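Local coordinates for protein soluble lytic murein transglycosylase (Escherichia coli, PDB 1QSA) that catalyses exolytic cleavage of peptidoglycan between N-acetylmuramic acid and N-acetylglucosamine, forming a 1,6-anhydro bond in the muramic acid residue, at residues G568-A572 and V573-E577; T607-S610 and A611-G615; P556-V559 and R560-G564; I579-S582 and E583-G586; G299-R302 and G303-T306. All coordinates share one frame; numbering follows the deposited sequence.

Contact 1: G568-A572 and V573-E577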
# COMPACT_ATOMS: atom_id res chain seq x y z
N GLY A 568 -4.55 -31.15 -5.67
CA GLY A 568 -3.65 -32.16 -5.14
C GLY A 568 -2.46 -32.57 -5.99
O GLY A 568 -1.74 -33.51 -5.64
N ARG A 569 -2.21 -31.82 -7.06
CA ARG A 569 -1.13 -32.12 -7.99
C ARG A 569 0.22 -31.48 -7.70
O ARG A 569 1.22 -31.86 -8.30
CB ARG A 569 -1.53 -31.68 -9.41
CG ARG A 569 -2.69 -32.46 -10.03
CD ARG A 569 -3.08 -31.86 -11.38
NE ARG A 569 -3.66 -30.52 -11.27
CZ ARG A 569 -4.08 -29.80 -12.30
NH1 ARG A 569 -3.98 -30.27 -13.54
NH2 ARG A 569 -4.60 -28.61 -12.09
N ILE A 570 0.26 -30.52 -6.78
CA ILE A 570 1.52 -29.78 -6.55
C ILE A 570 2.05 -29.74 -5.12
O ILE A 570 1.40 -30.22 -4.19
CB ILE A 570 1.39 -28.33 -7.10
CG1 ILE A 570 0.48 -27.49 -6.19
CG2 ILE A 570 0.79 -28.37 -8.53
CD1 ILE A 570 0.12 -26.12 -6.76
N ASP A 571 3.25 -29.19 -4.95
CA ASP A 571 3.82 -29.10 -3.61
C ASP A 571 3.55 -27.76 -2.93
O ASP A 571 2.93 -26.87 -3.52
CB ASP A 571 5.32 -29.50 -3.59
CG ASP A 571 6.26 -28.48 -4.24
OD1 ASP A 571 5.92 -27.30 -4.40
OD2 ASP A 571 7.39 -28.87 -4.57
N ALA A 572 3.96 -27.65 -1.67
CA ALA A 572 3.73 -26.44 -0.86
C ALA A 572 4.26 -25.15 -1.47
O ALA A 572 3.56 -24.12 -1.49
CB ALA A 572 4.32 -26.63 0.52
N VAL A 573 5.48 -25.20 -2.00
CA VAL A 573 6.11 -24.02 -2.58
C VAL A 573 5.41 -23.62 -3.88
O VAL A 573 5.18 -22.45 -4.12
CB VAL A 573 7.62 -24.26 -2.86
CG1 VAL A 573 8.32 -22.94 -3.19
CG2 VAL A 573 8.29 -24.94 -1.65
N ALA A 574 5.05 -24.62 -4.69
CA ALA A 574 4.34 -24.36 -5.95
C ALA A 574 2.96 -23.76 -5.66
O ALA A 574 2.51 -22.85 -6.37
CB ALA A 574 4.21 -25.65 -6.76
N PHE A 575 2.30 -24.23 -4.60
CA PHE A 575 1.00 -23.67 -4.25
C PHE A 575 1.14 -22.17 -3.86
O PHE A 575 0.39 -21.34 -4.34
CB PHE A 575 0.32 -24.45 -3.14
CG PHE A 575 -1.07 -23.98 -2.84
CD1 PHE A 575 -2.15 -24.42 -3.59
CD2 PHE A 575 -1.28 -23.01 -1.86
CE1 PHE A 575 -3.43 -23.90 -3.36
CE2 PHE A 575 -2.55 -22.48 -1.62
CZ PHE A 575 -3.62 -22.93 -2.38
N VAL A 576 2.14 -21.85 -3.04
CA VAL A 576 2.35 -20.45 -2.64
C VAL A 576 2.67 -19.57 -3.86
O VAL A 576 2.05 -18.52 -4.06
CB VAL A 576 3.52 -20.34 -1.63
CG1 VAL A 576 3.90 -18.85 -1.39
CG2 VAL A 576 3.13 -20.98 -0.31
N GLU A 577 3.60 -20.03 -4.69
CA GLU A 577 4.02 -19.25 -5.85
C GLU A 577 2.95 -19.06 -6.91
O GLU A 577 2.94 -18.04 -7.61
CB GLU A 577 5.28 -19.86 -6.48
CG GLU A 577 5.94 -18.91 -7.48
CD GLU A 577 6.30 -17.58 -6.85
OE1 GLU A 577 6.96 -17.57 -5.80
OE2 GLU A 577 5.91 -16.52 -7.37

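Contact 2: T607-S610 and A611-G615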
# COMPACT_ATOMS: atom_id res chain seq x y z
N THR A 607 12.56 -23.47 11.29
CA THR A 607 12.32 -24.19 10.04
C THR A 607 11.11 -23.54 9.37
O THR A 607 10.11 -23.27 10.03
CB THR A 607 12.05 -25.68 10.29
OG1 THR A 607 13.10 -26.22 11.11
CG2 THR A 607 11.98 -26.46 8.96
N LEU A 608 11.18 -23.30 8.07
CA LEU A 608 10.09 -22.61 7.37
C LEU A 608 8.70 -23.22 7.46
O LEU A 608 7.71 -22.51 7.68
CB LEU A 608 10.45 -22.38 5.91
CG LEU A 608 9.42 -21.53 5.16
CD1 LEU A 608 9.48 -20.08 5.64
CD2 LEU A 608 9.67 -21.62 3.66
N MET A 609 8.61 -24.52 7.22
CA MET A 609 7.34 -25.23 7.25
C MET A 609 7.42 -26.48 8.12
O MET A 609 8.50 -27.06 8.31
CB MET A 609 6.92 -25.67 5.83
CG MET A 609 6.75 -24.53 4.84
SD MET A 609 5.99 -25.08 3.31
CE MET A 609 6.41 -23.77 2.18
N SER A 610 6.27 -26.89 8.65
CA SER A 610 6.19 -28.11 9.45
C SER A 610 6.32 -29.27 8.46
O SER A 610 6.15 -29.10 7.25
CB SER A 610 4.83 -28.19 10.16
OG SER A 610 3.77 -28.44 9.26
N ALA A 611 6.62 -30.46 8.97
CA ALA A 611 6.74 -31.63 8.09
C ALA A 611 5.43 -31.86 7.35
O ALA A 611 5.42 -32.18 6.17
CB ALA A 611 7.08 -32.87 8.92
N THR A 612 4.31 -31.64 8.04
CA THR A 612 2.99 -31.82 7.44
C THR A 612 2.72 -30.82 6.32
O THR A 612 2.27 -31.19 5.23
CB THR A 612 1.89 -31.79 8.52
OG1 THR A 612 2.11 -32.90 9.42
CG2 THR A 612 0.52 -31.94 7.89
N GLU A 613 3.04 -29.55 6.56
CA GLU A 613 2.84 -28.52 5.54
C GLU A 613 3.75 -28.79 4.35
O GLU A 613 3.33 -28.69 3.19
CB GLU A 613 3.17 -27.14 6.13
CG GLU A 613 2.14 -26.64 7.14
CD GLU A 613 2.65 -25.46 7.95
OE1 GLU A 613 3.87 -25.27 8.04
OE2 GLU A 613 1.82 -24.72 8.52
N TRP A 614 5.02 -29.09 4.64
CA TRP A 614 6.02 -29.35 3.60
C TRP A 614 5.71 -30.54 2.69
O TRP A 614 5.97 -30.47 1.49
CB TRP A 614 7.39 -29.56 4.26
CG TRP A 614 8.56 -29.70 3.30
CD1 TRP A 614 9.19 -30.86 2.91
CD2 TRP A 614 9.24 -28.63 2.63
NE1 TRP A 614 10.22 -30.56 2.05
CE2 TRP A 614 10.28 -29.21 1.86
CE3 TRP A 614 9.07 -27.24 2.61
CZ2 TRP A 614 11.15 -28.44 1.08
CZ3 TRP A 614 9.94 -26.47 1.83
CH2 TRP A 614 10.97 -27.08 1.08
N GLY A 615 5.14 -31.59 3.27
CA GLY A 615 4.87 -32.81 2.51
C GLY A 615 3.49 -33.06 1.94
O GLY A 615 3.31 -34.00 1.16

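Contact 3: P556-V559 and R560-G564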
# COMPACT_ATOMS: atom_id res chain seq x y z
N PRO A 556 -11.85 -17.42 3.04
CA PRO A 556 -11.86 -18.88 2.85
C PRO A 556 -12.35 -19.34 1.47
O PRO A 556 -11.83 -20.31 0.93
CB PRO A 556 -12.79 -19.36 3.97
CG PRO A 556 -12.62 -18.32 5.04
CD PRO A 556 -12.58 -17.03 4.26
N GLY A 557 -13.31 -18.62 0.88
CA GLY A 557 -13.84 -18.98 -0.42
C GLY A 557 -12.79 -19.03 -1.52
O GLY A 557 -12.74 -19.99 -2.30
N ARG A 558 -11.95 -18.01 -1.55
CA ARG A 558 -10.86 -17.92 -2.53
C ARG A 558 -9.89 -19.07 -2.34
O ARG A 558 -9.46 -19.67 -3.33
CB ARG A 558 -10.10 -16.59 -2.40
CG ARG A 558 -10.75 -15.45 -3.15
CD ARG A 558 -10.73 -15.69 -4.66
NE ARG A 558 -11.63 -14.76 -5.34
CZ ARG A 558 -11.94 -14.82 -6.63
NH1 ARG A 558 -11.40 -15.74 -7.42
NH2 ARG A 558 -12.78 -13.92 -7.14
N VAL A 559 -9.56 -19.40 -1.09
CA VAL A 559 -8.64 -20.50 -0.83
C VAL A 559 -9.25 -21.82 -1.32
O VAL A 559 -8.55 -22.62 -1.93
CB VAL A 559 -8.23 -20.58 0.66
CG1 VAL A 559 -7.30 -21.77 0.89
CG2 VAL A 559 -7.53 -19.29 1.08
N ARG A 560 -10.55 -22.02 -1.10
CA ARG A 560 -11.21 -23.24 -1.59
C ARG A 560 -11.08 -23.34 -3.12
O ARG A 560 -10.77 -24.40 -3.66
CB ARG A 560 -12.69 -23.25 -1.20
CG ARG A 560 -12.92 -23.50 0.28
CD ARG A 560 -14.40 -23.75 0.58
NE ARG A 560 -15.22 -22.54 0.49
CZ ARG A 560 -15.45 -21.72 1.52
NH1 ARG A 560 -14.88 -21.93 2.69
NH2 ARG A 560 -16.22 -20.65 1.36
N THR A 561 -11.33 -22.23 -3.80
CA THR A 561 -11.21 -22.17 -5.26
C THR A 561 -9.78 -22.52 -5.71
O THR A 561 -9.57 -23.34 -6.60
CB THR A 561 -11.60 -20.77 -5.79
OG1 THR A 561 -12.99 -20.56 -5.53
CG2 THR A 561 -11.33 -20.63 -7.28
N TRP A 562 -8.79 -21.89 -5.08
CA TRP A 562 -7.41 -22.17 -5.42
C TRP A 562 -7.03 -23.64 -5.22
O TRP A 562 -6.35 -24.23 -6.06
CB TRP A 562 -6.50 -21.25 -4.61
CG TRP A 562 -6.69 -19.80 -4.96
CD1 TRP A 562 -7.29 -19.31 -6.10
CD2 TRP A 562 -6.32 -18.67 -4.17
NE1 TRP A 562 -7.30 -17.93 -6.06
CE2 TRP A 562 -6.73 -17.51 -4.89
CE3 TRP A 562 -5.69 -18.50 -2.92
CZ2 TRP A 562 -6.53 -16.21 -4.40
CZ3 TRP A 562 -5.49 -17.20 -2.44
CH2 TRP A 562 -5.91 -16.08 -3.18
N LEU A 563 -7.53 -24.24 -4.14
CA LEU A 563 -7.24 -25.64 -3.87
C LEU A 563 -7.93 -26.55 -4.88
O LEU A 563 -7.40 -27.59 -5.26
CB LEU A 563 -7.61 -26.01 -2.43
CG LEU A 563 -6.54 -25.60 -1.41
CD1 LEU A 563 -7.10 -25.70 0.02
CD2 LEU A 563 -5.31 -26.50 -1.59
N GLY A 564 -9.10 -26.10 -5.36
CA GLY A 564 -9.83 -26.86 -6.37
C GLY A 564 -9.08 -26.81 -7.70
O GLY A 564 -9.14 -27.76 -8.49
O HOH W 1 -15.09 -21.24 -3.34
O HOH W 2 -8.83 -16.73 -8.18

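Contact 4: I579-S582 and E583-G586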
# COMPACT_ATOMS: atom_id res chain seq x y z
N ILE A 579 -0.36 -18.81 -6.32
CA ILE A 579 -1.53 -18.06 -5.85
C ILE A 579 -1.69 -16.91 -6.87
O ILE A 579 -0.77 -16.13 -7.09
CB ILE A 579 -1.30 -17.52 -4.43
CG1 ILE A 579 -1.44 -18.68 -3.43
CG2 ILE A 579 -2.30 -16.39 -4.12
CD1 ILE A 579 -1.03 -18.33 -1.98
N PRO A 580 -2.86 -16.82 -7.51
CA PRO A 580 -3.10 -15.79 -8.53
C PRO A 580 -3.20 -14.32 -8.13
O PRO A 580 -3.05 -13.46 -8.99
CB PRO A 580 -4.35 -16.28 -9.25
CG PRO A 580 -5.09 -17.02 -8.20
CD PRO A 580 -4.02 -17.73 -7.39
N PHE A 581 -3.48 -14.04 -6.86
CA PHE A 581 -3.56 -12.67 -6.38
C PHE A 581 -2.16 -12.29 -5.88
O PHE A 581 -1.69 -12.87 -4.91
CB PHE A 581 -4.52 -12.54 -5.20
CG PHE A 581 -5.97 -12.71 -5.55
CD1 PHE A 581 -6.38 -12.98 -6.85
CD2 PHE A 581 -6.93 -12.59 -4.54
CE1 PHE A 581 -7.74 -13.14 -7.15
CE2 PHE A 581 -8.28 -12.75 -4.82
CZ PHE A 581 -8.68 -13.02 -6.13
N SER A 582 -1.52 -11.33 -6.54
CA SER A 582 -0.17 -10.92 -6.13
C SER A 582 -0.09 -10.48 -4.67
O SER A 582 0.89 -10.78 -4.00
CB SER A 582 0.36 -9.81 -7.05
OG SER A 582 -0.52 -8.71 -7.08
N GLU A 583 -1.12 -9.76 -4.19
CA GLU A 583 -1.13 -9.30 -2.80
C GLU A 583 -1.12 -10.47 -1.82
O GLU A 583 -0.36 -10.48 -0.85
CB GLU A 583 -2.35 -8.42 -2.50
CG GLU A 583 -2.46 -8.02 -1.01
CD GLU A 583 -3.81 -7.39 -0.63
OE1 GLU A 583 -4.49 -6.84 -1.53
OE2 GLU A 583 -4.18 -7.43 0.57
N THR A 584 -1.96 -11.47 -2.07
CA THR A 584 -2.06 -12.63 -1.19
C THR A 584 -0.80 -13.50 -1.26
O THR A 584 -0.37 -14.07 -0.25
CB THR A 584 -3.31 -13.46 -1.53
OG1 THR A 584 -4.45 -12.58 -1.55
CG2 THR A 584 -3.54 -14.55 -0.48
N ARG A 585 -0.24 -13.64 -2.45
CA ARG A 585 0.99 -14.42 -2.62
C ARG A 585 2.10 -13.78 -1.77
O ARG A 585 2.81 -14.47 -1.03
CB ARG A 585 1.37 -14.45 -4.10
CG ARG A 585 2.54 -15.35 -4.41
CD ARG A 585 2.73 -15.48 -5.92
NE ARG A 585 3.04 -14.23 -6.60
CZ ARG A 585 2.24 -13.62 -7.49
NH1 ARG A 585 1.07 -14.13 -7.81
NH2 ARG A 585 2.63 -12.49 -8.06
N GLY A 586 2.24 -12.46 -1.87
CA GLY A 586 3.25 -11.76 -1.10
C GLY A 586 2.98 -11.82 0.40
O GLY A 586 3.91 -11.93 1.22
O HOH W 3 -0.34 -12.73 -10.03

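Contact 5: G299-R302 and G303-T306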
# COMPACT_ATOMS: atom_id res chain seq x y z
N GLY A 299 1.10 -28.38 -11.83
CA GLY A 299 2.05 -29.49 -11.81
C GLY A 299 2.59 -29.82 -13.18
O GLY A 299 3.06 -30.94 -13.43
N ASP A 300 2.54 -28.85 -14.08
CA ASP A 300 3.01 -29.02 -15.45
C ASP A 300 4.53 -28.89 -15.52
O ASP A 300 5.06 -27.79 -15.67
CB ASP A 300 2.32 -27.97 -16.33
CG ASP A 300 2.65 -28.11 -17.81
OD1 ASP A 300 3.41 -29.02 -18.23
OD2 ASP A 300 2.13 -27.27 -18.56
N ARG A 301 5.22 -30.02 -15.47
CA ARG A 301 6.69 -30.01 -15.52
C ARG A 301 7.28 -29.52 -16.84
O ARG A 301 8.21 -28.70 -16.83
CB ARG A 301 7.26 -31.37 -15.13
CG ARG A 301 6.77 -31.88 -13.78
CD ARG A 301 7.11 -30.91 -12.65
NE ARG A 301 8.56 -30.90 -12.40
CZ ARG A 301 9.20 -29.98 -11.68
NH1 ARG A 301 8.54 -28.95 -11.16
NH2 ARG A 301 10.51 -30.09 -11.49
N ARG A 302 6.78 -30.01 -17.97
CA ARG A 302 7.28 -29.56 -19.27
C ARG A 302 6.99 -28.08 -19.45
O ARG A 302 7.81 -27.33 -19.99
CB ARG A 302 6.65 -30.33 -20.42
CG ARG A 302 7.15 -31.74 -20.50
CD ARG A 302 6.69 -32.48 -21.73
NE ARG A 302 7.42 -33.74 -21.80
CZ ARG A 302 7.15 -34.74 -22.64
NH1 ARG A 302 6.14 -34.65 -23.49
NH2 ARG A 302 7.89 -35.84 -22.61
N GLY A 303 5.81 -27.66 -18.99
CA GLY A 303 5.41 -26.27 -19.09
C GLY A 303 6.31 -25.37 -18.26
O GLY A 303 6.66 -24.28 -18.69
N LEU A 304 6.69 -25.82 -17.08
CA LEU A 304 7.56 -25.02 -16.22
C LEU A 304 8.89 -24.81 -16.94
O LEU A 304 9.42 -23.71 -16.96
CB LEU A 304 7.78 -25.72 -14.88
CG LEU A 304 8.74 -24.98 -13.94
CD1 LEU A 304 8.20 -23.57 -13.64
CD2 LEU A 304 8.97 -25.79 -12.66
N ASN A 305 9.43 -25.89 -17.51
CA ASN A 305 10.70 -25.81 -18.23
C ASN A 305 10.58 -24.84 -19.41
O ASN A 305 11.39 -23.93 -19.55
CB ASN A 305 11.12 -27.20 -18.74
CG ASN A 305 12.49 -27.18 -19.42
OD1 ASN A 305 12.60 -27.39 -20.63
ND2 ASN A 305 13.53 -26.93 -18.64
N THR A 306 9.52 -25.00 -20.20
CA THR A 306 9.29 -24.15 -21.36
C THR A 306 9.15 -22.66 -21.03
O THR A 306 9.84 -21.81 -21.60
CB THR A 306 8.02 -24.58 -22.11
OG1 THR A 306 8.20 -25.90 -22.62
CG2 THR A 306 7.70 -23.61 -23.26

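Contact 1: G568-A572 and V573-E577
Asp571 reaches forward over the first turn of helix 572-578 and takes the backbone N-H of Ala574 on its OD1, with Ala574 N to Asp571 OD1 at 2.8 Å. The bond is nearly straight (164°), and the nitrogen meets the oxygen almost on the line of its C-O bond. A chi1 of 71° makes this possible, because it lodges CG between the residue's own N and carbonyl carbon and turns the short side chain toward the first N-H groups of the helix. The same approach leaves Ala574 CB 3.3 Å from Asp571 OD1. Behind this side-chain cap the regular backbone pattern begins: Phe575 N donates to Asp571 O at 2.9 Å, and Val576 N to Ala572 O at 3.1 Å.

Ile570, just ahead of the cap, adds an apolar brace. Its CB sits 3.9 Å from Ala574 CB, and its CD1 reaches the root of Phe575, 4.0 Å from that residue's CB and near the plane of the ring at its edge. A residue before the N-cap packing on the fourth residue of the helix is a hydrophobic staple, here combined with an aspartate cap. Farther out, Tyr618 pairs with the backbone of Ile570, Trp324 of helix 319-331 packs on Ala574, and Phe547 meets the Phe575 ring edge-to-face.

The second carboxylate oxygen, Asp571 OD2, is taken up by bound glycerol, probably from the crystallisation liquor. With one oxygen turned to the N-terminal turn, the helix dipole and the N-H of Ala574 would be expected to stabilise the charged form of the carboxylate.

Contact 2: T607-S610 and A611-G615
Ser610 and Glu613 exchange hydrogen bonds in both directions, which makes them a capping box at the start of helix 611-615. Glu613 N donates to Ser610 OG at 3.0 Å, while Ser610 N returns a bond to Glu613 OE1, also 3.0 Å long and practically straight at 176°. The carboxylate oxygen is met on its anti side, with the donor 31° out of the carboxylate plane. A chi1 of 70° tucks the serine hydroxyl between its own N and carbonyl carbon, where it faces the N-H three residues on. Trp614 N to Ser610 O, at 2.8 Å, adds the first main-chain bond of the helix.

Around this polar frame lies a Met-aromatic contact: the extended chain of Met609 brings SD to the edge of the Trp614 ring, 3.8 Å from CE3, the two side chains crossing at about a right angle. Outside the turn, Arg545 forms a salt bridge with Glu613 OE1, and Gln358 of helix 351-359 receives Met609 N and packs on Trp614. Cutting Glu613 back to an alanine would probably leave Ser610 N without its acceptor and Arg545 without its ionic mate. One oxygen thus serves both backbone and guanidinium, and that positive surrounding probably holds the glutamate ionised.

Contact 3: P556-V559 and R560-G564
Trp562 settles back over the preceding turn of its own helix, against Arg558 and Val559. Its CB starts 3.6 Å from Arg558 O; with CG swung to the side of the backbone N (chi1 -65°), the indole then passes across that carbonyl. Arg558 O lies over one ring face, offset toward the rim and 3.2 Å from CG, while Trp562 N donates to the same oxygen at 2.9 Å. Along the benzo half, CE3 comes within 4.1 Å of Val559 CA. Farther on, Arg558 CB sits over the six-membered ring in a CH-pi contact, 4.3 Å from its centroid and only 15° off the normal. At the pyrrole edge NE1 gives its hydrogen to a water lying in the ring plane, 2.9 Å away, which Arg558 NH1 also reaches by a weak bond.

A leucine in place of Trp562 has no indole N-H or flat face, which would probably leave the water short of a donor, Arg558 CB without its ring and Phe581 without its edge-to-face partner.

Elsewhere the Val559 and Leu563 side chains lie side by side, CG1 to CD1 4.0 Å, facing Ala550 and Phe547 of helix 545-554. Such pairing of residues four apart is the common alpha-helical pattern, used here within helix 556-566 of the lysozyme-like Slt-family domain.

Contact 4: I579-S582 and E583-G586
Arg585 supplies the side-chain hydrogen bond of this turn, giving NH1 to the carbonyl oxygen of Ile579 at 2.8 Å. The acceptor lies in the guanidinium plane, only 6° out of it, and the nitrogen meets the carbonyl end-on. NH1 also donates to a water at 3.0 Å, and that water in turn donates to Pro580 O, so two successive carbonyls of the incoming loop are gathered by one nitrogen, the second through a bridge. CG leaves anti to the backbone N and the chain then bends at chi3 (62°), which turns the guanidinium back over the turn, with Ser582 CA above one of its faces.

Among the backbone bonds, Arg585 N to Phe581 O and Gly586 N to Ser582 O, each 3.0 Å, open helix 582-601. Phe581 occupies the N-cap position and contributes its carbonyl to the first helix bond; the arginine, working from inside the first turn, secures the loop carbonyls ahead of it.

In the van der Waals contacts, Ile579 CG2 meets Thr584 CB at 4.0 Å, the side chains crossing at about a right angle, whereas Phe581 runs alongside Thr584 in a carbon-to-hydroxyl approach, Phe581 CB to Thr584 OG1 3.7 Å. Asn553 holds both Thr584 OG1 and Glu583 OE2; the Glu583 side chain is about 7 Å from that of Glu478, the predicted active-site residue.

Contact 5: G299-R302 and G303-T306
Asp300 caps the start of helix 301-310 by accepting the backbone N-H of Gly303 on OD1, with Gly303 N to Asp300 OD1 at 2.9 Å. With CG anti to the backbone N (chi1 -176°) the carboxylate group lies beside Gly303, and its own rotation presents a face to the donor. The N-H approaches from well above the carboxylate plane, 66° out of it, and not from the rim. Gly303 has no side chain, and both oxygens, Asp300 OD1 and OD2, lie 3.5 Å from its CA. The carbonyl of Asp300 takes Leu304 N at 2.9 Å, the first regular main-chain bond of the helix.

Arg301 is coiled where Arg302 is drawn out. Two successive bends, at chi2 and chi3, fold the Arg301 chain back alongside Leu304, and its NH1 stops 3.5 Å from Leu304 CD2; the two side chains point the same way. Arg302 runs extended from CG to NE, and its carbonyl accepts Thr306 N at 2.9 Å as the regular pattern takes over. In the same rhythm, Asn305 N donates to Arg301 O at 3.1 Å.

Just before the cap, Gly299 takes positive phi and closes helix 285-298 with a Schellman motif, so two helices are separated by a very short turn. Arg301 crosses to helix 319-331 in salt bridges with Glu331 and Asp327, while Leu304 fits between Val292 and Leu296 of helix 285-298 and Trp324 and Leu328 of helix 319-331.

In the fold
From the N terminus the order is contact 5, 3, 1, 4, 2. Each is local, within eight to ten consecutive residues, so none nest or cross. Contact 5 closes the short turn between helices 285-298 and 301-310, yet Gly299 N touches Ile570 CG2 of contact 1, tying an earlier helical region to the transglycosylase SLT domain. Contact 3 lies inside helix 556-566; contact 1 ends the loop from there to helix 572-578, contact 4 the next loop, to helix 582-601, and contact 2 the loop before helix 611-615. Contact 1 is the hub: Phe575 packs on Leu563 of contact 3, Ala572 on Met609 of contact 2, and Glu577 O on Arg585 of contact 4. Contact 3 meets contact 4 through Trp562 and residues 579-581.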